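Side-chain contacts in glycerate dehydrogenase/glyoxylate reductase (Thermus thermophilus, PDB 2CUK), which probably reduces hydroxypyruvate and glyoxylate to the corresponding 2-hydroxyacids with NADH or NADPH: residues A122-D126 against G127-A131; E258-P261 against P262-L266; A218-R221 against G222-L225. All coordinates share one frame; numbering follows the deposited sequence.

Interaction 1 of 3, residues A122-D126 against G127-A131; sequences AYARD and GLWKA
Gly127 turns the chain off the end of helix 117-125 and sends its N-H back to Ala124, with N 3.1 Å from O. Its positive phi (80°) is one that glycine takes easily. Leu128 follows with N 3.0 Å from Tyr123 O. The same residue lays CB over one face of the Tyr123 ring, 3.9 Å from the centroid, as a CH-pi contact. Tyr123 can offer that face because its CG lies anti to the backbone N (chi1 -179°), which carries the ring alongside the departing chain. Next, Trp129 brings CA within 3.4 Å of Tyr123 CE2, and its N adds a weak second bond to Tyr123 O. The indole extends off the contact, yet CE3 still lies 3.8 Å from Ala124 CB, and the residue packs on Glu258 of the second subunit. Lys130 folds back on its own segment, placing NZ 3.1 Å from Gly127 O. Finally, one water in the plane of the tyrosine ring bridges Tyr123 OH, Lys130 N and Ala131 O, tying the phenol to the outgoing backbone. A left-handed glycine with two backbone bonds reaching into the last helical turn makes this a Schellman motif, the classic C-terminal helix cap.

Interaction 2 of 3, residues E258-P261 against P262-L266; sequences EPLP and PGHPL
Leu260 reaches across a tight turn to lay a methyl group on the imidazole of His264, and Pro261 between them supplies the carbonyl that closes the turn. Pro261 O accepts the backbone N-H of His264, with N 3.0 Å away, and also lies 3.2 Å from His264 CB. Leu260 CD1 sits 3.8 Å from the imidazole centroid, 18° off the normal, a CH-pi contact over the face. CG is anti to the backbone N in both Leu260 (chi1 -169°) and His264 (chi1 -166°), and a bend at Leu260 chi2 turns CD1 over the ring; the two side chains cross at about a right angle. The opposite face of the imidazole is covered by Pro265, whose CD stands 3.4 Å above the plane, so the ring is sandwiched, off-centre, between two aliphatic groups. Its rotation is fixed as well, since Leu266 N donates to His264 ND1 over 3.2 Å in a nearly straight bond lying close to the ring plane. With ND1 used as an acceptor, a neutral imidazole would be expected to carry its proton on NE2.

The bend itself is a type I beta turn from Pro261 to His264. It belongs to the loop between strands 249-252 and 272-274 of the Rossmann-type domain, a loop that also contains a cis peptide before Pro259. Pro261 CB lies 3.7 Å from CD of the next residue, Pro262, and each proline ring restricts its own phi, which suits the start of the turn. The other methyl of Leu260, CD2, meets Leu266 CD1 at 4.0 Å. Beyond the turn, His264 and Leu266 both pack on Val240 of helix 236-243, while Leu260 packs on Trp129 and Pro262 on Gly127, both of the second subunit.

Interaction 3 of 3, residues A218-R221 against G222-L225; sequences AMKR and GAIL
Met219 stands just before the turn and points toward the chain beyond it, at Ala223 and Leu225, and its terminal methyl does all of its touching. CE lies 3.9 Å from Ala223 CB and 4.2 Å from Leu225 CB, and it also sits 3.7 Å from the carbonyl oxygen of Ile224. The side chain runs straight through chi2 and then bends at the thioether (chi3 58°), which curls the methyl over the start of strand 224-227. Ala223 points back toward this methyl, and its CB is also pressed to 3.0 Å from Lys220 O, a tight approach.

Lys220 and Arg221 behave differently. The lysine starts with CG between its own backbone N and carbonyl carbon (chi1 56°), where CG rests 4.0 Å from Ala223 CB; bends at chi2 and chi3 then lead the amine away to a salt bridge with Asp195. Arg221 stays extended and leaves the turn, with only the base of its side chain alongside Gly222 N.

The backbone from Lys220 to Ala223 forms a type II beta turn, its third position taken by Gly222, whose positive phi suits a residue without a side chain. The closing bond, Ala223 N to Lys220 O at 3.0 Å, is bent and weak. Across the turn the contact thus amounts to that weak bond and mainly apolar touches of one methyl; further polar anchoring comes from His246, bonded to Met219 O and the Gly222 backbone, and from the backbone of Phe248 bonded to Ala223, while the lysine charge is met by Asp195, away from the apolar patch.

In the fold
Along the chain the order is interaction 1, interaction 3, interaction 2, and none touches another within the subunit. Interaction 1 closes helix 117-125, its centre about 32 Å from the centre of the chain. Interaction 3 leads into strand 224-227 and interaction 2 follows strand 249-252, its neighbour in the parallel six-stranded sheet of the NAD-binding domain; these two have nearest atoms about 9 Å apart. Interactions 1 and 2 lie 25 Å apart between centres, yet they meet across the dimer: Trp129 packs on Glu258, Pro259 and Leu260, and Gly127 on Pro262, of the other subunit. Interactions 1 and 2 therefore help build the subunit interface, while interaction 3 touches no other chain of the assembly.

Interaction 1 of 3, residues A122-D126 against G127-A131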
ATOM      1  N   ALA A 122       4.083  -3.137  12.875  1.00 13.92           N
ATOM      2  CA  ALA A 122       4.997  -3.138  14.013  1.00 13.86           C
ATOM      3  C   ALA A 122       4.229  -3.491  15.284  1.00 13.89           C
ATOM      4  O   ALA A 122       4.713  -4.242  16.132  1.00 13.51           O
ATOM      5  CB  ALA A 122       5.651  -1.771  14.162  1.00 15.19           C
ATOM      6  N   TYR A 123       3.022  -2.941  15.394  1.00 12.46           N
ATOM      7  CA  TYR A 123       2.142  -3.163  16.540  1.00 13.74           C
ATOM      8  C   TYR A 123       1.897  -4.658  16.751  1.00 15.09           C
ATOM      9  O   TYR A 123       1.949  -5.156  17.877  1.00 15.42           O
ATOM     10  CB  TYR A 123       0.821  -2.426  16.294  1.00 12.93           C
ATOM     11  CG  TYR A 123      -0.221  -2.509  17.390  1.00 15.84           C
ATOM     12  CD1 TYR A 123      -0.274  -1.556  18.409  1.00 16.91           C
ATOM     13  CD2 TYR A 123      -1.203  -3.501  17.366  1.00 17.08           C
ATOM     14  CE1 TYR A 123      -1.295  -1.583  19.378  1.00 19.06           C
ATOM     15  CE2 TYR A 123      -2.222  -3.539  18.322  1.00 19.28           C
ATOM     16  CZ  TYR A 123      -2.263  -2.578  19.323  1.00 17.62           C
ATOM     17  OH  TYR A 123      -3.281  -2.609  20.252  1.00 18.86           O
ATOM     18  N   ALA A 124       1.636  -5.373  15.662  1.00 13.91           N
ATOM     19  CA  ALA A 124       1.394  -6.808  15.734  1.00 14.16           C
ATOM     20  C   ALA A 124       2.701  -7.553  16.001  1.00 15.34           C
ATOM     21  O   ALA A 124       2.768  -8.420  16.869  1.00 15.13           O
ATOM     22  CB  ALA A 124       0.782  -7.297  14.431  1.00 11.29           C
ATOM     23  N   ARG A 125       3.734  -7.199  15.247  1.00 16.11           N
ATOM     24  CA  ARG A 125       5.045  -7.828  15.366  1.00 19.84           C
ATOM     25  C   ARG A 125       5.640  -7.739  16.771  1.00 19.41           C
ATOM     26  O   ARG A 125       6.241  -8.700  17.251  1.00 19.69           O
ATOM     27  CB  ARG A 125       6.010  -7.187  14.363  1.00 21.41           C
ATOM     28  CG  ARG A 125       7.350  -7.893  14.235  1.00 27.08           C
ATOM     29  CD  ARG A 125       8.277  -7.149  13.276  1.00 27.61           C
ATOM     30  NE  ARG A 125       7.636  -6.851  11.995  1.00 28.49           N
ATOM     31  CZ  ARG A 125       7.379  -5.618  11.556  1.00 30.36           C
ATOM     32  NH1 ARG A 125       7.707  -4.564  12.292  1.00 27.63           N
ATOM     33  NH2 ARG A 125       6.801  -5.436  10.377  1.00 29.77           N
ATOM     34  N   ASP A 126       5.468  -6.594  17.429  1.00 19.46           N
ATOM     35  CA  ASP A 126       6.021  -6.394  18.768  1.00 21.50           C
ATOM     36  C   ASP A 126       5.186  -6.976  19.904  1.00 20.99           C
ATOM     37  O   ASP A 126       5.517  -6.796  21.075  1.00 21.46           O
ATOM     38  CB  ASP A 126       6.259  -4.902  19.030  1.00 21.64           C
ATOM     39  CG  ASP A 126       7.125  -4.258  17.971  1.00 23.86           C
ATOM     40  OD1 ASP A 126       7.966  -4.967  17.380  1.00 24.62           O
ATOM     41  OD2 ASP A 126       6.975  -3.042  17.736  1.00 27.34           O
ATOM     42  N   GLY A 127       4.100  -7.660  19.561  1.00 20.64           N
ATOM     43  CA  GLY A 127       3.253  -8.268  20.577  1.00 18.62           C
ATOM     44  C   GLY A 127       2.259  -7.365  21.289  1.00 19.44           C
ATOM     45  O   GLY A 127       1.721  -7.740  22.334  1.00 18.85           O
ATOM     46  N   LEU A 128       1.997  -6.183  20.740  1.00 17.36           N
ATOM     47  CA  LEU A 128       1.049  -5.265  21.368  1.00 16.23           C
ATOM     48  C   LEU A 128      -0.403  -5.560  20.985  1.00 16.23           C
ATOM     49  O   LEU A 128      -1.335  -5.055  21.612  1.00 15.34           O
ATOM     50  CB  LEU A 128       1.396  -3.825  20.995  1.00 16.20           C
ATOM     51  CG  LEU A 128       2.771  -3.348  21.475  1.00 16.19           C
ATOM     52  CD1 LEU A 128       3.002  -1.911  21.025  1.00 18.39           C
ATOM     53  CD2 LEU A 128       2.842  -3.450  22.992  1.00 18.30           C
ATOM     54  N   TRP A 129      -0.586  -6.378  19.955  1.00 14.60           N
ATOM     55  CA  TRP A 129      -1.915  -6.747  19.470  1.00 13.81           C
ATOM     56  C   TRP A 129      -2.576  -7.751  20.421  1.00 15.54           C
ATOM     57  O   TRP A 129      -2.161  -8.908  20.500  1.00 13.73           O
ATOM     58  CB  TRP A 129      -1.772  -7.327  18.061  1.00 14.44           C
ATOM     59  CG  TRP A 129      -3.036  -7.723  17.366  1.00 14.11           C
ATOM     60  CD1 TRP A 129      -4.302  -7.268  17.613  1.00 14.93           C
ATOM     61  CD2 TRP A 129      -3.138  -8.595  16.236  1.00 15.48           C
ATOM     62  NE1 TRP A 129      -5.185  -7.802  16.700  1.00 15.58           N
ATOM     63  CE2 TRP A 129      -4.497  -8.619  15.843  1.00 14.82           C
ATOM     64  CE3 TRP A 129      -2.209  -9.356  15.512  1.00 13.73           C
ATOM     65  CZ2 TRP A 129      -4.952  -9.375  14.756  1.00 16.84           C
ATOM     66  CZ3 TRP A 129      -2.659 -10.109  14.425  1.00 15.43           C
ATOM     67  CH2 TRP A 129      -4.022 -10.111  14.059  1.00 15.48           C
ATOM     68  N   LYS A 130      -3.611  -7.298  21.128  1.00 14.09           N
ATOM     69  CA  LYS A 130      -4.318  -8.134  22.099  1.00 15.62           C
ATOM     70  C   LYS A 130      -5.753  -8.443  21.692  1.00 16.21           C
ATOM     71  O   LYS A 130      -6.302  -9.474  22.079  1.00 16.80           O
ATOM     72  CB  LYS A 130      -4.339  -7.446  23.469  1.00 17.75           C
ATOM     73  CG  LYS A 130      -2.982  -6.957  23.953  1.00 21.04           C
ATOM     74  CD  LYS A 130      -2.015  -8.105  24.192  1.00 22.33           C
ATOM     75  CE  LYS A 130      -0.645  -7.584  24.626  1.00 24.44           C
ATOM     76  NZ  LYS A 130       0.315  -8.690  24.911  1.00 25.71           N
ATOM     77  N   ALA A 131      -6.360  -7.538  20.931  1.00 15.95           N
ATOM     78  CA  ALA A 131      -7.732  -7.718  20.482  1.00 17.57           C
ATOM     79  C   ALA A 131      -8.142  -6.642  19.481  1.00 17.67           C
ATOM     80  O   ALA A 131      -7.456  -5.638  19.315  1.00 18.37           O
ATOM     81  CB  ALA A 131      -8.672  -7.680  21.679  1.00 18.76           C
TER
HETATM   82  O   HOH W   1      -4.997  -4.885  20.412  1.00 18.73           O

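Interaction 2 of 3, residues E258-P261 against P262-L266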
ATOM      1  N   GLU A 258      20.682  11.777   1.285  1.00 27.14           N
ATOM      2  CA  GLU A 258      20.291  10.432   0.898  1.00 28.07           C
ATOM      3  C   GLU A 258      21.527   9.577   0.626  1.00 28.54           C
ATOM      4  O   GLU A 258      22.413   9.976  -0.132  1.00 27.70           O
ATOM      5  CB  GLU A 258      19.414  10.495  -0.352  1.00 29.70           C
ATOM      6  CG  GLU A 258      18.790   9.174  -0.757  1.00 31.94           C
ATOM      7  CD  GLU A 258      17.939   9.299  -2.005  1.00 32.30           C
ATOM      8  OE1 GLU A 258      16.926  10.027  -1.966  1.00 32.90           O
ATOM      9  OE2 GLU A 258      18.287   8.675  -3.030  1.00 35.80           O
ATOM     10  N   PRO A 259      21.611   8.396   1.259  1.00 27.69           N
ATOM     11  CA  PRO A 259      20.628   7.834   2.196  1.00 27.33           C
ATOM     12  C   PRO A 259      20.452   8.693   3.453  1.00 27.35           C
ATOM     13  O   PRO A 259      21.315   9.508   3.788  1.00 26.15           O
ATOM     14  CB  PRO A 259      21.216   6.465   2.532  1.00 27.91           C
ATOM     15  CG  PRO A 259      22.009   6.116   1.302  1.00 28.99           C
ATOM     16  CD  PRO A 259      22.681   7.423   0.979  1.00 28.00           C
ATOM     17  N   LEU A 260      19.328   8.510   4.139  1.00 26.39           N
ATOM     18  CA  LEU A 260      19.050   9.247   5.369  1.00 27.66           C
ATOM     19  C   LEU A 260      19.603   8.415   6.526  1.00 28.51           C
ATOM     20  O   LEU A 260      19.116   7.315   6.786  1.00 26.91           O
ATOM     21  CB  LEU A 260      17.541   9.437   5.551  1.00 26.83           C
ATOM     22  CG  LEU A 260      17.107  10.408   6.651  1.00 27.27           C
ATOM     23  CD1 LEU A 260      17.366  11.846   6.204  1.00 27.39           C
ATOM     24  CD2 LEU A 260      15.638  10.214   6.948  1.00 28.85           C
ATOM     25  N   PRO A 261      20.628   8.932   7.233  1.00 29.27           N
ATOM     26  CA  PRO A 261      21.274   8.261   8.368  1.00 29.82           C
ATOM     27  C   PRO A 261      20.290   7.705   9.392  1.00 29.96           C
ATOM     28  O   PRO A 261      19.297   8.351   9.723  1.00 29.96           O
ATOM     29  CB  PRO A 261      22.159   9.357   8.958  1.00 31.56           C
ATOM     30  CG  PRO A 261      22.530  10.155   7.758  1.00 30.88           C
ATOM     31  CD  PRO A 261      21.207  10.272   7.037  1.00 30.32           C
ATOM     32  N   PRO A 262      20.572   6.499   9.920  1.00 30.57           N
ATOM     33  CA  PRO A 262      19.761   5.780  10.912  1.00 30.63           C
ATOM     34  C   PRO A 262      19.318   6.584  12.134  1.00 29.88           C
ATOM     35  O   PRO A 262      18.211   6.386  12.642  1.00 30.29           O
ATOM     36  CB  PRO A 262      20.656   4.606  11.299  1.00 31.13           C
ATOM     37  CG  PRO A 262      22.029   4.902  10.813  1.00 32.95           C
ATOM     38  CD  PRO A 262      21.771   5.716   9.573  1.00 30.48           C
ATOM     39  N   GLY A 263      20.176   7.483  12.603  1.00 27.45           N
ATOM     40  CA  GLY A 263      19.843   8.279  13.772  1.00 26.96           C
ATOM     41  C   GLY A 263      19.052   9.549  13.507  1.00 26.66           C
ATOM     42  O   GLY A 263      18.808  10.329  14.425  1.00 26.59           O
ATOM     43  N   HIS A 264      18.648   9.763  12.260  1.00 26.05           N
ATOM     44  CA  HIS A 264      17.880  10.954  11.905  1.00 25.53           C
ATOM     45  C   HIS A 264      16.498  10.891  12.563  1.00 24.89           C
ATOM     46  O   HIS A 264      15.850   9.845  12.562  1.00 26.81           O
ATOM     47  CB  HIS A 264      17.742  11.044  10.383  1.00 25.04           C
ATOM     48  CG  HIS A 264      17.265  12.375   9.896  1.00 26.47           C
ATOM     49  ND1 HIS A 264      15.944  12.766   9.964  1.00 26.27           N
ATOM     50  CD2 HIS A 264      17.940  13.421   9.361  1.00 25.91           C
ATOM     51  CE1 HIS A 264      15.828  13.996   9.495  1.00 25.83           C
ATOM     52  NE2 HIS A 264      17.023  14.417   9.123  1.00 24.70           N
ATOM     53  N   PRO A 265      16.034  12.010  13.141  1.00 23.61           N
ATOM     54  CA  PRO A 265      14.724  12.059  13.804  1.00 22.95           C
ATOM     55  C   PRO A 265      13.512  11.537  13.023  1.00 22.70           C
ATOM     56  O   PRO A 265      12.564  11.035  13.620  1.00 21.61           O
ATOM     57  CB  PRO A 265      14.584  13.532  14.211  1.00 23.84           C
ATOM     58  CG  PRO A 265      15.596  14.257  13.352  1.00 24.94           C
ATOM     59  CD  PRO A 265      16.737  13.293  13.284  1.00 22.90           C
ATOM     60  N   LEU A 266      13.526  11.645  11.698  1.00 21.34           N
ATOM     61  CA  LEU A 266      12.390  11.145  10.929  1.00 19.97           C
ATOM     62  C   LEU A 266      12.110   9.674  11.218  1.00 19.99           C
ATOM     63  O   LEU A 266      10.960   9.246  11.191  1.00 19.61           O
ATOM     64  CB  LEU A 266      12.620  11.328   9.428  1.00 21.09           C
ATOM     65  CG  LEU A 266      12.248  12.697   8.856  1.00 19.88           C
ATOM     66  CD1 LEU A 266      12.573  12.729   7.374  1.00 20.17           C
ATOM     67  CD2 LEU A 266      10.764  12.969   9.089  1.00 19.68           C
TER

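Interaction 3 of 3, residues A218-R221 against G222-L225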
ATOM      1  N   ALA A 218       2.037  25.758   5.604  1.00 17.56           N
ATOM      2  CA  ALA A 218       0.949  26.394   4.867  1.00 17.05           C
ATOM      3  C   ALA A 218      -0.036  25.288   4.499  1.00 17.06           C
ATOM      4  O   ALA A 218      -1.200  25.545   4.208  1.00 16.72           O
ATOM      5  CB  ALA A 218       1.472  27.077   3.606  1.00 17.74           C
ATOM      6  N   MET A 219       0.444  24.048   4.503  1.00 16.49           N
ATOM      7  CA  MET A 219      -0.416  22.912   4.199  1.00 16.14           C
ATOM      8  C   MET A 219      -1.446  22.808   5.326  1.00 16.62           C
ATOM      9  O   MET A 219      -1.214  23.306   6.429  1.00 15.87           O
ATOM     10  CB  MET A 219       0.424  21.631   4.100  1.00 16.33           C
ATOM     11  CG  MET A 219       1.279  21.566   2.836  1.00 15.59           C
ATOM     12  SD  MET A 219       2.341  20.104   2.723  1.00 17.72           S
ATOM     13  CE  MET A 219       1.091  18.771   2.815  1.00 14.61           C
ATOM     14  N   LYS A 220      -2.587  22.182   5.072  1.00 17.58           N
ATOM     15  CA  LYS A 220      -3.553  22.138   6.163  1.00 20.68           C
ATOM     16  C   LYS A 220      -3.125  21.201   7.294  1.00 19.66           C
ATOM     17  O   LYS A 220      -2.385  20.251   7.106  1.00 16.85           O
ATOM     18  CB  LYS A 220      -5.027  21.873   5.691  1.00 26.16           C
ATOM     19  CG  LYS A 220      -5.251  20.602   4.850  1.00 28.74           C
ATOM     20  CD  LYS A 220      -6.335  20.778   3.741  1.00 30.83           C
ATOM     21  CE  LYS A 220      -7.693  20.150   4.121  1.00 30.92           C
ATOM     22  NZ  LYS A 220      -8.732  20.423   3.118  1.00 32.74           N
ATOM     23  N   ARG A 221      -3.544  21.555   8.508  1.00 17.12           N
ATOM     24  CA  ARG A 221      -3.198  20.748   9.673  1.00 16.26           C
ATOM     25  C   ARG A 221      -3.917  19.430   9.415  1.00 15.05           C
ATOM     26  O   ARG A 221      -5.098  19.422   9.058  1.00 14.26           O
ATOM     27  CB  ARG A 221      -3.708  21.393  10.972  1.00 15.04           C
ATOM     28  CG  ARG A 221      -3.303  20.629  12.243  1.00 15.55           C
ATOM     29  CD  ARG A 221      -3.882  21.254  13.517  1.00 14.82           C
ATOM     30  NE  ARG A 221      -3.600  20.435  14.697  1.00 14.46           N
ATOM     31  CZ  ARG A 221      -2.510  20.532  15.458  1.00 18.53           C
ATOM     32  NH1 ARG A 221      -1.567  21.429  15.187  1.00 15.59           N
ATOM     33  NH2 ARG A 221      -2.353  19.708  16.487  1.00 17.77           N
ATOM     34  N   GLY A 222      -3.202  18.320   9.568  1.00 14.27           N
ATOM     35  CA  GLY A 222      -3.806  17.028   9.311  1.00 14.64           C
ATOM     36  C   GLY A 222      -3.599  16.562   7.877  1.00 14.80           C
ATOM     37  O   GLY A 222      -4.203  15.578   7.449  1.00 16.14           O
ATOM     38  N   ALA A 223      -2.749  17.264   7.131  1.00 14.27           N
ATOM     39  CA  ALA A 223      -2.466  16.901   5.744  1.00 14.99           C
ATOM     40  C   ALA A 223      -1.324  15.887   5.678  1.00 14.05           C
ATOM     41  O   ALA A 223      -0.596  15.702   6.646  1.00 13.20           O
ATOM     42  CB  ALA A 223      -2.097  18.143   4.937  1.00 14.98           C
ATOM     43  N   ILE A 224      -1.186  15.233   4.529  1.00 13.18           N
ATOM     44  CA  ILE A 224      -0.127  14.254   4.309  1.00 12.91           C
ATOM     45  C   ILE A 224       0.763  14.713   3.154  1.00 14.06           C
ATOM     46  O   ILE A 224       0.266  15.186   2.132  1.00 13.36           O
ATOM     47  CB  ILE A 224      -0.693  12.868   3.922  1.00 12.66           C
ATOM     48  CG1 ILE A 224      -1.491  12.274   5.085  1.00 12.94           C
ATOM     49  CG2 ILE A 224       0.456  11.938   3.525  1.00 10.30           C
ATOM     50  CD1 ILE A 224      -2.206  10.976   4.727  1.00 14.20           C
ATOM     51  N   LEU A 225       2.074  14.574   3.325  1.00 12.81           N
ATOM     52  CA  LEU A 225       3.029  14.936   2.282  1.00 14.39           C
ATOM     53  C   LEU A 225       3.675  13.677   1.716  1.00 13.40           C
ATOM     54  O   LEU A 225       4.126  12.814   2.467  1.00 13.79           O
ATOM     55  CB  LEU A 225       4.132  15.838   2.839  1.00 13.82           C
ATOM     56  CG  LEU A 225       5.277  16.120   1.855  1.00 16.29           C
ATOM     57  CD1 LEU A 225       4.784  17.013   0.719  1.00 18.23           C
ATOM     58  CD2 LEU A 225       6.431  16.788   2.586  1.00 17.81           C
TER